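Local coordinates for molybdopterin biosynthesis protein MoaB (Sulfolobus tokodaii, PDB 3IWT) that probably binds molybdopterin and acts in the biosynthesis of the molybdenum cofactor, at the interface of chains A and B. Numbering follows the deposited sequence. Chains: chain A/B, 178aa long hypothetical molybdenum cofactor biosynthesis protein B.

The interface of chains A and B. Residues chain A 93, 133-134; chain B 110-114.
A:Tyr93, on a loop of one MogA/MoaB-type molybdopterin-binding fold, lays its ring against B:Ile111 of a second copy, while its phenol oxygen reaches the backbone just ahead of helix 113-124 of chain B. The deposited assembly holds six copies, and this patch may belong to the natural oligomer. The ring of A:Tyr93 stands out from its loop with CG opposite the carbonyl carbon (chi1 -67°), which carries the hydroxyl across the boundary. There OH accepts a hydrogen bond from the amide N of B:Glu112 at 3.0 Å, moderately bent at the hydrogen. A weak bond from the same OH to the carbonyl O of B:Glu110 is long, at 3.4 Å. B:Ile111 lies between these two backbone groups: its CG1 sits over one face of the A:Tyr93 ring, displaced toward the rim, and its CA lies 3.7 Å from CZ of A:Tyr93. The other branch, CG2, turns to A:Tyr133 and meets the edge of that ring in its plane, 3.7 Å from CD1. The isoleucine is thus wedged between two tyrosines, one met through a face and the other through an edge. A water links the two chains further, joining the A:Tyr93 OH (2.7 Å), the carbonyl O of A:Tyr133 and the amide N of B:Gly113. It thus ties the 3-10 helix 129-134 to the first turn of the partner's helix. A phenylalanine in place of A:Tyr93 would probably keep the ring against B:Ile111 but leave the amide of B:Glu112 and this water without their phenolic partner. The next residue of the helix, B:Phe114, makes an edge-to-face contact with A:Tyr133, directing CD1 at the centre of the tyrosine ring from 3.9 Å above its plane. B:Phe114 gives the edge and A:Tyr133 the face, the two planes standing nearly perpendicular (88°).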
# COMPACT_ATOMS: atom_id res chain seq x y z
N TYR A 93 -8.12 -15.28 -13.21
CA TYR A 93 -6.67 -15.21 -13.42
C TYR A 93 -6.25 -15.46 -14.88
O TYR A 93 -5.08 -15.70 -15.14
CB TYR A 93 -5.95 -16.16 -12.45
CG TYR A 93 -6.10 -15.68 -11.03
CD1 TYR A 93 -5.26 -14.69 -10.52
CD2 TYR A 93 -7.13 -16.14 -10.24
CE1 TYR A 93 -5.43 -14.20 -9.22
CE2 TYR A 93 -7.32 -15.65 -8.95
CZ TYR A 93 -6.47 -14.71 -8.43
OH TYR A 93 -6.67 -14.24 -7.14
N TYR A 133 -10.89 -20.64 -5.08
CA TYR A 133 -9.77 -19.72 -4.86
C TYR A 133 -9.28 -19.04 -6.12
O TYR A 133 -8.40 -18.17 -6.06
CB TYR A 133 -8.64 -20.31 -4.03
CG TYR A 133 -7.74 -21.35 -4.67
CD1 TYR A 133 -6.65 -20.96 -5.45
CD2 TYR A 133 -7.94 -22.69 -4.45
CE1 TYR A 133 -5.78 -21.90 -6.01
CE2 TYR A 133 -7.07 -23.65 -4.99
CZ TYR A 133 -5.98 -23.25 -5.78
OH TYR A 133 -5.09 -24.19 -6.30
N LEU A 134 -9.89 -19.38 -7.26
CA LEU A 134 -9.52 -18.77 -8.53
C LEU A 134 -10.42 -17.59 -8.99
O LEU A 134 -10.34 -17.16 -10.15
CB LEU A 134 -9.45 -19.88 -9.58
CG LEU A 134 -8.33 -20.91 -9.30
CD1 LEU A 134 -8.22 -21.87 -10.47
CD2 LEU A 134 -6.99 -20.23 -9.01
N GLU B 110 -0.99 -11.82 -6.82
CA GLU B 110 -1.31 -12.71 -5.71
C GLU B 110 -2.61 -13.44 -6.04
O GLU B 110 -3.58 -12.87 -6.60
CB GLU B 110 -1.40 -11.99 -4.36
CG GLU B 110 -1.68 -12.94 -3.21
CD GLU B 110 -1.20 -12.44 -1.86
OE1 GLU B 110 -1.22 -11.20 -1.63
OE2 GLU B 110 -0.78 -13.31 -1.04
N ILE B 111 -2.62 -14.73 -5.76
CA ILE B 111 -3.85 -15.50 -5.91
C ILE B 111 -4.54 -15.30 -4.55
O ILE B 111 -4.37 -16.09 -3.60
CB ILE B 111 -3.60 -16.98 -6.26
CG1 ILE B 111 -2.95 -17.10 -7.65
CG2 ILE B 111 -4.93 -17.76 -6.24
CD1 ILE B 111 -2.30 -18.51 -7.88
N GLU B 112 -5.35 -14.25 -4.49
CA GLU B 112 -5.82 -13.66 -3.23
C GLU B 112 -6.64 -14.64 -2.40
O GLU B 112 -6.45 -14.76 -1.18
CB GLU B 112 -6.63 -12.39 -3.53
CG GLU B 112 -5.84 -11.29 -4.28
CD GLU B 112 -6.67 -10.09 -4.68
OE1 GLU B 112 -7.89 -10.04 -4.41
OE2 GLU B 112 -6.05 -9.15 -5.27
N GLY B 113 -7.48 -15.40 -3.08
CA GLY B 113 -8.40 -16.31 -2.42
C GLY B 113 -7.79 -17.57 -1.86
O GLY B 113 -8.47 -18.30 -1.10
N PHE B 114 -6.55 -17.90 -2.23
CA PHE B 114 -5.93 -19.09 -1.68
C PHE B 114 -5.87 -19.02 -0.16
O PHE B 114 -6.16 -20.00 0.51
CB PHE B 114 -4.54 -19.37 -2.24
CG PHE B 114 -3.94 -20.65 -1.72
CD1 PHE B 114 -4.24 -21.87 -2.31
CD2 PHE B 114 -3.08 -20.64 -0.62
CE1 PHE B 114 -3.70 -23.04 -1.85
CE2 PHE B 114 -2.55 -21.83 -0.12
CZ PHE B 114 -2.85 -23.03 -0.72
O HOH W 1 -8.50 -15.57 -5.73